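RagB/SusD domain protein (Flavobacterium johnsoniae, PDB 5J90) binds chitin as a SusD homolog encoded in a chitin utilization locus, probably at the outer membrane as a lipoprotein. Local coordinates at residues 197-200 with 201-204; 114-117 with 118-122; 204-207 with 208-211; 171-174 with 175-179. All coordinates share one frame; numbering follows the deposited sequence.

Interaction 1 of 4, residues 197-200 with 201-204; sequences ESWV and RFAN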
loop_
_atom_site.group_PDB
_atom_site.type_symbol
_atom_site.label_atom_id
_atom_site.label_comp_id
_atom_site.label_asym_id
_atom_site.label_seq_id
_atom_site.Cartn_x
_atom_site.Cartn_y
_atom_site.Cartn_z
ATOM N N GLU A 197 -8.524 -22.228 -29.641
ATOM C CA GLU A 197 -7.937 -22.926 -28.504
ATOM C C GLU A 197 -6.640 -22.254 -28.035
ATOM O O GLU A 197 -6.401 -22.149 -26.827
ATOM C CB GLU A 197 -7.696 -24.397 -28.864
ATOM C CG GLU A 197 -7.111 -25.224 -27.732
ATOM C CD GLU A 197 -6.840 -26.661 -28.135
ATOM O OE1 GLU A 197 -7.444 -27.129 -29.128
ATOM O OE2 GLU A 197 -6.013 -27.312 -27.468
ATOM N N SER A 198 -5.822 -21.776 -28.976
ATOM C CA SER A 198 -4.581 -21.097 -28.618
ATOM C C SER A 198 -4.855 -19.732 -27.987
ATOM O O SER A 198 -4.140 -19.305 -27.078
ATOM C CB SER A 198 -3.686 -20.943 -29.839
ATOM O OG SER A 198 -3.311 -22.226 -30.314
ATOM N N TRP A 199 -5.894 -19.055 -28.464
ATOM C CA TRP A 199 -6.316 -17.804 -27.858
ATOM C C TRP A 199 -6.820 -18.021 -26.424
ATOM O O TRP A 199 -6.548 -17.209 -25.537
ATOM C CB TRP A 199 -7.358 -17.115 -28.743
ATOM C CG TRP A 199 -6.714 -16.294 -29.827
ATOM C CD1 TRP A 199 -6.412 -16.693 -31.103
ATOM C CD2 TRP A 199 -6.274 -14.937 -29.714
ATOM N NE1 TRP A 199 -5.821 -15.658 -31.790
ATOM C CE2 TRP A 199 -5.720 -14.570 -30.959
ATOM C CE3 TRP A 199 -6.297 -13.993 -28.680
ATOM C CZ2 TRP A 199 -5.197 -13.300 -31.198
ATOM C CZ3 TRP A 199 -5.777 -12.732 -28.920
ATOM C CH2 TRP A 199 -5.235 -12.400 -30.169
ATOM N N VAL A 200 -7.533 -19.115 -26.182
ATOM C CA VAL A 200 -8.008 -19.403 -24.831
ATOM C C VAL A 200 -6.829 -19.730 -23.918
ATOM O O VAL A 200 -6.766 -19.250 -22.781
ATOM C CB VAL A 200 -9.048 -20.548 -24.810
ATOM C CG1 VAL A 200 -9.357 -20.967 -23.370
ATOM C CG2 VAL A 200 -10.319 -20.121 -25.535
ATOM N N ARG A 201 -5.869 -20.499 -24.421
ATOM C CA ARG A 201 -4.695 -20.858 -23.641
ATOM C C ARG A 201 -3.896 -19.598 -23.285
ATOM O O ARG A 201 -3.359 -19.481 -22.172
ATOM C CB ARG A 201 -3.853 -21.892 -24.408
ATOM C CG ARG A 201 -2.704 -22.487 -23.621
ATOM C CD ARG A 201 -2.131 -23.726 -24.322
ATOM N NE ARG A 201 -3.080 -24.837 -24.353
ATOM C CZ ARG A 201 -3.639 -25.333 -25.455
ATOM N NH1 ARG A 201 -3.364 -24.815 -26.649
ATOM N NH2 ARG A 201 -4.472 -26.362 -25.363
ATOM N N PHE A 202 -3.832 -18.646 -24.215
ATOM C CA PHE A 202 -3.200 -17.360 -23.931
ATOM C C PHE A 202 -3.989 -16.628 -22.844
ATOM O O PHE A 202 -3.404 -16.164 -21.861
ATOM C CB PHE A 202 -3.069 -16.501 -25.199
ATOM C CG PHE A 202 -2.690 -15.064 -24.925
ATOM C CD1 PHE A 202 -1.605 -14.753 -24.112
ATOM C CD2 PHE A 202 -3.422 -14.023 -25.476
ATOM C CE1 PHE A 202 -1.260 -13.428 -23.847
ATOM C CE2 PHE A 202 -3.077 -12.699 -25.217
ATOM C CZ PHE A 202 -2.003 -12.409 -24.413
ATOM N N ALA A 203 -5.308 -16.544 -22.995
ATOM C CA ALA A 203 -6.133 -15.876 -21.992
ATOM C C ALA A 203 -5.931 -16.485 -20.603
ATOM O O ALA A 203 -5.843 -15.751 -19.616
ATOM C CB ALA A 203 -7.612 -15.917 -22.384
ATOM N N ASN A 204 -5.870 -17.816 -20.514
ATOM C CA ASN A 204 -5.614 -18.469 -19.233
ATOM C C ASN A 204 -4.265 -18.038 -18.656
ATOM O O ASN A 204 -4.136 -17.795 -17.446
ATOM C CB ASN A 204 -5.616 -19.997 -19.384
ATOM C CG ASN A 204 -6.966 -20.558 -19.804
ATOM O OD1 ASN A 204 -8.019 -19.965 -19.556
ATOM N ND2 ASN A 204 -6.937 -21.731 -20.432
HETATM O O HOH W 1 -3.369 -26.775 -28.928
HETATM O O HOH W 2 -1.723 -22.712 -27.820
HETATM O O HOH W 3 -4.073 -24.891 -29.703
#
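Glu197 and Arg201, one helical turn apart, run side by side and are joined by a salt bridge: Arg201 NH2 gives a nearly straight hydrogen bond to Glu197 OE2 (2.8 Å, 166° at the hydrogen). The acceptor uses its anti lone pair and lies in the guanidinium plane, although carboxylate and guanidinium are turned 65° against each other. Both side chains leave with CG anti to the backbone N (chi1 -172° for Arg201), which sends them the same way; the bend at chi3 of Arg201 then brings NH2 to the carboxylate. Three waters gather at Arg201 NH1 and must share its two N-H groups; the two that also reach Ser198 OG lie in the guanidinium plane, and the third makes a weak bond to Glu197 OE2. Arg201 NE is held by Phe234 O. An alanine in place of Arg201 would probably leave the Glu197 carboxylate without its charged mate and strip these waters of their shared donor. Trp199 CE3 meets the edge of the Phe202 ring at CD2 (4.3 Å), and Trp199 NE1 bonds to Asp188. Helix 196-213 turns Trp199 and Phe202 onto helix 113-134, while Val200, Ala203 and Asn204 pack on helix 154-177.

Interaction 2 of 4, residues 114-117 with 118-122; sequences QFYA and LSLIL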
loop_
_atom_site.group_PDB
_atom_site.type_symbol
_atom_site.label_atom_id
_atom_site.label_comp_id
_atom_site.label_asym_id
_atom_site.label_seq_id
_atom_site.Cartn_x
_atom_site.Cartn_y
_atom_site.Cartn_z
ATOM N N GLN A 114 -17.740 -14.207 -31.097
ATOM C CA GLN A 114 -16.377 -14.705 -31.234
ATOM C C GLN A 114 -15.411 -13.528 -31.375
ATOM O O GLN A 114 -14.340 -13.513 -30.761
ATOM C CB GLN A 114 -16.233 -15.704 -32.398
ATOM C CG GLN A 114 -16.247 -15.104 -33.806
ATOM C CD GLN A 114 -17.646 -14.881 -34.355
ATOM O OE1 GLN A 114 -18.548 -14.440 -33.645
ATOM N NE2 GLN A 114 -17.832 -15.192 -35.635
ATOM N N PHE A 115 -15.803 -12.524 -32.152
ATOM C CA PHE A 115 -14.965 -11.337 -32.312
ATOM C C PHE A 115 -14.949 -10.493 -31.036
ATOM O O PHE A 115 -13.919 -9.915 -30.685
ATOM C CB PHE A 115 -15.411 -10.504 -33.516
ATOM C CG PHE A 115 -15.182 -11.185 -34.838
ATOM C CD1 PHE A 115 -13.900 -11.347 -35.336
ATOM C CD2 PHE A 115 -16.247 -11.663 -35.579
ATOM C CE1 PHE A 115 -13.685 -11.977 -36.551
ATOM C CE2 PHE A 115 -16.042 -12.295 -36.794
ATOM C CZ PHE A 115 -14.761 -12.453 -37.277
ATOM N N TYR A 116 -16.082 -10.427 -30.348
ATOM C CA TYR A 116 -16.136 -9.734 -29.063
ATOM C C TYR A 116 -15.159 -10.385 -28.081
ATOM O O TYR A 116 -14.359 -9.704 -27.444
ATOM C CB TYR A 116 -17.561 -9.745 -28.512
ATOM C CG TYR A 116 -17.715 -9.157 -27.123
ATOM C CD1 TYR A 116 -17.160 -7.922 -26.798
ATOM C CD2 TYR A 116 -18.437 -9.827 -26.145
ATOM C CE1 TYR A 116 -17.316 -7.379 -25.526
ATOM C CE2 TYR A 116 -18.600 -9.294 -24.876
ATOM C CZ TYR A 116 -18.032 -8.073 -24.573
ATOM O OH TYR A 116 -18.189 -7.542 -23.308
ATOM N N ALA A 117 -15.224 -11.703 -27.958
ATOM C CA ALA A 117 -14.312 -12.436 -27.082
ATOM C C ALA A 117 -12.844 -12.155 -27.395
ATOM O O ALA A 117 -12.046 -11.878 -26.494
ATOM C CB ALA A 117 -14.588 -13.932 -27.165
ATOM N N LEU A 118 -12.479 -12.210 -28.673
ATOM C CA LEU A 118 -11.096 -11.982 -29.058
ATOM C C LEU A 118 -10.683 -10.549 -28.725
ATOM O O LEU A 118 -9.551 -10.308 -28.278
ATOM C CB LEU A 118 -10.878 -12.303 -30.545
ATOM C CG LEU A 118 -10.997 -13.804 -30.823
ATOM C CD1 LEU A 118 -11.277 -14.063 -32.304
ATOM C CD2 LEU A 118 -9.736 -14.540 -30.385
ATOM N N SER A 119 -11.595 -9.598 -28.926
ATOM C CA SER A 119 -11.299 -8.199 -28.606
ATOM C C SER A 119 -11.045 -8.023 -27.110
ATOM O O SER A 119 -10.188 -7.221 -26.729
ATOM C CB SER A 119 -12.402 -7.240 -29.093
ATOM O OG SER A 119 -13.542 -7.258 -28.254
ATOM N N LEU A 120 -11.758 -8.777 -26.273
ATOM C CA LEU A 120 -11.562 -8.691 -24.823
ATOM C C LEU A 120 -10.178 -9.183 -24.407
ATOM O O LEU A 120 -9.525 -8.592 -23.543
ATOM C CB LEU A 120 -12.644 -9.471 -24.074
ATOM C CG LEU A 120 -14.050 -8.864 -24.096
ATOM C CD1 LEU A 120 -15.030 -9.802 -23.411
ATOM C CD2 LEU A 120 -14.047 -7.487 -23.430
ATOM N N ILE A 121 -9.725 -10.278 -25.009
ATOM C CA ILE A 121 -8.402 -10.798 -24.687
ATOM C C ILE A 121 -7.319 -9.790 -25.070
ATOM O O ILE A 121 -6.410 -9.502 -24.284
ATOM C CB ILE A 121 -8.153 -12.167 -25.355
ATOM C CG1 ILE A 121 -9.208 -13.170 -24.884
ATOM C CG2 ILE A 121 -6.749 -12.668 -25.042
ATOM C CD1 ILE A 121 -9.180 -14.502 -25.659
ATOM N N LEU A 122 -7.415 -9.241 -26.276
ATOM C CA LEU A 122 -6.469 -8.216 -26.709
ATOM C C LEU A 122 -6.554 -6.957 -25.848
ATOM O O LEU A 122 -5.535 -6.328 -25.553
ATOM C CB LEU A 122 -6.710 -7.860 -28.177
ATOM C CG LEU A 122 -5.999 -8.761 -29.169
ATOM C CD1 LEU A 122 -6.500 -8.452 -30.573
ATOM C CD2 LEU A 122 -4.495 -8.553 -29.064
#
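Tyr116 reaches forward one turn over Leu120, and its path can be followed from CB outward. With CG anti to the backbone N (chi1 175°), the ring extends along the helix toward the next turn. CD1 passes Ser119 OG at 4.0 Å; CE1 then meets Leu120 CG and CD2, each at 3.9 Å. Closest is CZ, 3.7 Å from Leu120 CD1, and the terminal OH still lies beside that methyl. The evidence for a CH-pi contact is that Leu120 CD1 stands 3.9 Å from the centroid of the Tyr116 ring and 21° off its normal, over one face and displaced toward the rim. A serine in place of Tyr116 would probably leave the Leu120 methyls without the ring they pack against and open a gap beside Lys109. The carbonyl of the same residue takes two donors: Leu120 N at 3.0 Å from Tyr116 O, and Ser119 OG at 2.7 Å from it. Ser119 reaches that oxygen because chi1 of 77° sets OG between its own N and carbonyl carbon. On helix 113-134 the Ser119 hydroxyl is therefore satisfied within its own helix, and what joins the tyrosine and leucine side chains is apolar contact over an aromatic face.

Interaction 3 of 4, residues 204-207 with 208-211; sequences NTLR and LRLA
Ala211 N donates to Arg207 O at 2.8 Å, the shortest hydrogen bond between 204-207 and 208-211, with an angle of 154° at the hydrogen. The Ala211 methyl follows its own N to the same carbonyl, CB lying 3.3 Å from Arg207 O. Three more bonds repeat the i to i+4 pattern: Leu208 N to Asn204 O, Arg209 N to Thr205 O and Leu210 N to Leu206 O, each 3.0 Å long. The side chains add only loose apolar contact. Leu206 CD1 lies 4.4 Å from Leu210 CG and 4.3 Å from Arg209 CD, because Leu206 CG is anti to its backbone N (chi1 -179°) and so heads toward the following turn. Leu210 CG sits over the backbone, 3.4 Å from Leu206 O; it can do so because it is anti to the carbonyl carbon (chi1 -62°), folded back along the helix.

This is the buried inner part of helix 196-213, within the largely helical framework of a SusD-like protein, whose family belongs to the TPR clan. Leu208 packs on helices 219-231 and 332-344, and Leu210 on Tyr158 and Phe162 of helix 154-177. Two arginines carry charge into this interior, Arg207 salt-bridged to Glu225 and Asp166 and Arg209 to Glu334, with His128 NE2 at Arg209 NH1, and the three acids would be expected to offset the cost of burying both guanidinium groups. Thr205 OG1, also buried, is hydrogen-bonded to Arg201 O one turn back and to Met237 N.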
loop_
_atom_site.group_PDB
_atom_site.type_symbol
_atom_site.label_atom_id
_atom_site.label_comp_id
_atom_site.label_asym_id
_atom_site.label_seq_id
_atom_site.Cartn_x
_atom_site.Cartn_y
_atom_site.Cartn_z
ATOM N N ASN A 204 -5.870 -17.816 -20.514
ATOM C CA ASN A 204 -5.614 -18.469 -19.233
ATOM C C ASN A 204 -4.265 -18.038 -18.656
ATOM O O ASN A 204 -4.136 -17.795 -17.446
ATOM C CB ASN A 204 -5.616 -19.997 -19.384
ATOM C CG ASN A 204 -6.966 -20.558 -19.804
ATOM O OD1 ASN A 204 -8.019 -19.965 -19.556
ATOM N ND2 ASN A 204 -6.937 -21.731 -20.432
ATOM N N THR A 205 -3.250 -17.952 -19.512
ATOM C CA THR A 205 -1.910 -17.624 -19.044
ATOM C C THR A 205 -1.841 -16.153 -18.606
ATOM O O THR A 205 -1.191 -15.818 -17.616
ATOM C CB THR A 205 -0.858 -17.911 -20.129
ATOM O OG1 THR A 205 -1.066 -19.231 -20.646
ATOM C CG2 THR A 205 0.549 -17.836 -19.544
ATOM N N LEU A 206 -2.540 -15.289 -19.337
ATOM C CA LEU A 206 -2.658 -13.880 -18.965
ATOM C C LEU A 206 -3.376 -13.754 -17.618
ATOM O O LEU A 206 -2.954 -12.959 -16.765
ATOM C CB LEU A 206 -3.404 -13.124 -20.068
ATOM C CG LEU A 206 -3.635 -11.624 -19.925
ATOM C CD1 LEU A 206 -2.353 -10.890 -19.588
ATOM C CD2 LEU A 206 -4.266 -11.080 -21.214
ATOM N N ARG A 207 -4.436 -14.542 -17.405
ATOM C CA ARG A 207 -5.082 -14.572 -16.094
ATOM C C ARG A 207 -4.081 -14.943 -14.995
ATOM O O ARG A 207 -4.070 -14.337 -13.930
ATOM C CB ARG A 207 -6.251 -15.565 -16.062
ATOM C CG ARG A 207 -6.970 -15.559 -14.707
ATOM C CD ARG A 207 -7.988 -16.700 -14.530
ATOM N NE ARG A 207 -8.908 -16.802 -15.656
ATOM C CZ ARG A 207 -9.917 -15.972 -15.900
ATOM N NH1 ARG A 207 -10.173 -14.945 -15.093
ATOM N NH2 ARG A 207 -10.669 -16.166 -16.984
ATOM N N LEU A 208 -3.248 -15.947 -15.252
ATOM C CA LEU A 208 -2.253 -16.360 -14.273
ATOM C C LEU A 208 -1.254 -15.245 -13.959
ATOM O O LEU A 208 -0.909 -15.026 -12.788
ATOM C CB LEU A 208 -1.541 -17.641 -14.746
ATOM C CG LEU A 208 -0.475 -18.237 -13.819
ATOM C CD1 LEU A 208 -1.063 -18.607 -12.451
ATOM C CD2 LEU A 208 0.169 -19.456 -14.476
ATOM N N ARG A 209 -0.806 -14.524 -14.988
ATOM C CA ARG A 209 0.052 -13.364 -14.778
ATOM C C ARG A 209 -0.624 -12.328 -13.875
ATOM O O ARG A 209 -0.017 -11.836 -12.919
ATOM C CB ARG A 209 0.423 -12.726 -16.125
ATOM C CG ARG A 209 1.143 -11.388 -15.965
ATOM C CD ARG A 209 1.284 -10.635 -17.283
ATOM N NE ARG A 209 2.348 -11.194 -18.121
ATOM C CZ ARG A 209 2.679 -10.697 -19.306
ATOM N NH1 ARG A 209 2.023 -9.650 -19.788
ATOM N NH2 ARG A 209 3.658 -11.252 -20.012
ATOM N N LEU A 210 -1.868 -11.992 -14.188
ATOM C CA LEU A 210 -2.582 -10.966 -13.421
ATOM C C LEU A 210 -2.858 -11.429 -11.989
ATOM O O LEU A 210 -2.813 -10.631 -11.040
ATOM C CB LEU A 210 -3.880 -10.557 -14.126
ATOM C CG LEU A 210 -3.695 -9.922 -15.504
ATOM C CD1 LEU A 210 -5.051 -9.599 -16.121
ATOM C CD2 LEU A 210 -2.803 -8.695 -15.455
ATOM N N ALA A 211 -3.112 -12.726 -11.829
ATOM C CA ALA A 211 -3.322 -13.298 -10.507
ATOM C C ALA A 211 -2.067 -13.177 -9.637
ATOM O O ALA A 211 -2.135 -12.735 -8.489
ATOM C CB ALA A 211 -3.764 -14.748 -10.634
#

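Interaction 4 of 4, residues 171-174 with 175-179; sequences ELTK and RIDAG
A Schellman motif ends helix 154-177: Gly179 leaves helical geometry with positive phi (72°), and its N bonds back to Ile176 O at 3.0 Å. Just before this end a salt-bridge network links Glu171 with Arg175, one turn on, and with Lys174. Arg175 approaches side-on, presenting NE and NH2 together to a single oxygen: NE lies 2.8 Å and NH2 3.0 Å from Glu171 OE2. The oxygen is close to the guanidinium plane for both, yet carboxylate and guanidinium planes are 51° apart; NE takes the anti lone pair of OE2, whereas NH2 approaches on the anti side but well out of the carboxylate plane. A bend at chi2 of Glu171 (67°) swings the carboxylate forward toward these donors. Its second oxygen is met from the syn side, with Lys174 NZ 3.2 Å from Glu171 OE1. Arg175 also has a second acid, Glu180, at NH1, so its charge is probably shared between two carboxylates. Ala178 N still makes an ordinary helical bond to Lys174 O. On another side of the helix Leu172 packs into helices 113-134 and 196-213, and Ile176 CG1 lies 3.1 Å from Leu172 O. Asp177, salt-bridged to Lys233 through OD1, runs alongside Thr173, whose methyl CG2 stands 3.7 Å from Asp177 OD2.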
loop_
_atom_site.group_PDB
_atom_site.type_symbol
_atom_site.label_atom_id
_atom_site.label_comp_id
_atom_site.label_asym_id
_atom_site.label_seq_id
_atom_site.Cartn_x
_atom_site.Cartn_y
_atom_site.Cartn_z
ATOM N N GLU A 171 -16.900 -18.032 -23.998
ATOM C CA GLU A 171 -17.431 -17.908 -25.355
ATOM C C GLU A 171 -16.631 -18.741 -26.352
ATOM O O GLU A 171 -17.204 -19.506 -27.142
ATOM C CB GLU A 171 -17.470 -16.439 -25.793
ATOM C CG GLU A 171 -17.986 -16.231 -27.213
ATOM C CD GLU A 171 -19.452 -16.596 -27.374
ATOM O OE1 GLU A 171 -20.227 -16.385 -26.419
ATOM O OE2 GLU A 171 -19.829 -17.089 -28.459
ATOM N N LEU A 172 -15.310 -18.611 -26.328
ATOM C CA LEU A 172 -14.490 -19.350 -27.285
ATOM C C LEU A 172 -14.488 -20.851 -26.996
ATOM O O LEU A 172 -14.466 -21.666 -27.924
ATOM C CB LEU A 172 -13.063 -18.812 -27.329
ATOM C CG LEU A 172 -12.940 -17.384 -27.858
ATOM C CD1 LEU A 172 -11.487 -16.950 -27.816
ATOM C CD2 LEU A 172 -13.512 -17.257 -29.277
ATOM N N THR A 173 -14.509 -21.227 -25.721
ATOM C CA THR A 173 -14.524 -22.640 -25.353
ATOM C C THR A 173 -15.817 -23.296 -25.836
ATOM O O THR A 173 -15.798 -24.430 -26.320
ATOM C CB THR A 173 -14.336 -22.839 -23.841
ATOM O OG1 THR A 173 -13.034 -22.366 -23.468
ATOM C CG2 THR A 173 -14.449 -24.310 -23.485
ATOM N N LYS A 174 -16.927 -22.575 -25.731
ATOM C CA LYS A 174 -18.210 -23.050 -26.256
ATOM C C LYS A 174 -18.102 -23.384 -27.748
ATOM O O LYS A 174 -18.536 -24.455 -28.198
ATOM C CB LYS A 174 -19.287 -21.987 -26.025
ATOM C CG LYS A 174 -20.643 -22.310 -26.619
ATOM C CD LYS A 174 -21.631 -21.188 -26.339
ATOM C CE LYS A 174 -21.274 -19.932 -27.116
ATOM N NZ LYS A 174 -22.249 -18.828 -26.864
ATOM N N ARG A 175 -17.502 -22.480 -28.515
ATOM C CA ARG A 175 -17.360 -22.682 -29.953
ATOM C C ARG A 175 -16.404 -23.818 -30.288
ATOM O O ARG A 175 -16.647 -24.588 -31.220
ATOM C CB ARG A 175 -16.940 -21.375 -30.626
ATOM C CG ARG A 175 -18.030 -20.323 -30.529
ATOM C CD ARG A 175 -17.576 -18.960 -31.014
ATOM N NE ARG A 175 -18.617 -17.971 -30.778
ATOM C CZ ARG A 175 -19.441 -17.501 -31.709
ATOM N NH1 ARG A 175 -19.329 -17.903 -32.970
ATOM N NH2 ARG A 175 -20.364 -16.611 -31.374
ATOM N N ILE A 176 -15.321 -23.939 -29.529
ATOM C CA ILE A 176 -14.391 -25.037 -29.721
ATOM C C ILE A 176 -15.073 -26.375 -29.452
ATOM O O ILE A 176 -14.932 -27.324 -30.233
ATOM C CB ILE A 176 -13.154 -24.898 -28.813
ATOM C CG1 ILE A 176 -12.386 -23.625 -29.168
ATOM C CG2 ILE A 176 -12.253 -26.131 -28.924
ATOM C CD1 ILE A 176 -11.473 -23.137 -28.061
ATOM N N ASP A 177 -15.825 -26.442 -28.355
ATOM C CA ASP A 177 -16.514 -27.672 -27.959
ATOM C C ASP A 177 -17.515 -28.098 -29.029
ATOM O O ASP A 177 -17.761 -29.294 -29.224
ATOM C CB ASP A 177 -17.235 -27.487 -26.622
ATOM C CG ASP A 177 -16.284 -27.442 -25.435
ATOM O OD1 ASP A 177 -15.093 -27.789 -25.594
ATOM O OD2 ASP A 177 -16.747 -27.079 -24.332
ATOM N N ALA A 178 -18.086 -27.116 -29.717
ATOM C CA ALA A 178 -19.089 -27.367 -30.752
ATOM C C ALA A 178 -18.467 -27.660 -32.117
ATOM O O ALA A 178 -19.179 -27.969 -33.072
ATOM C CB ALA A 178 -20.055 -26.194 -30.850
ATOM N N GLY A 179 -17.143 -27.569 -32.209
ATOM C CA GLY A 179 -16.442 -27.843 -33.454
ATOM C C GLY A 179 -16.643 -26.769 -34.505
ATOM O O GLY A 179 -16.492 -27.022 -35.703
#

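All four contacts are local, between neighbouring turns of a helix, on three helices that pack together. Interactions 1 and 3 share helix 196-213 and Asn204, the former nearer the outside, the latter wholly buried. Interaction 4, which includes the end of helix 154-177, is the surface member, and interaction 2 is buried on helix 113-134. Leu172 of interaction 4 meets Ala117 and Leu118 of interaction 2 and Val200 of interaction 1, while Trp199 and Phe202 of interaction 1 lie on Leu118 and Ile121. Chemistry follows place: interactions 1 and 4 each carry a Glu-Arg pair one turn apart, interaction 2 a ring-methyl contact, and interaction 3 sends its arginines to acids on other helices.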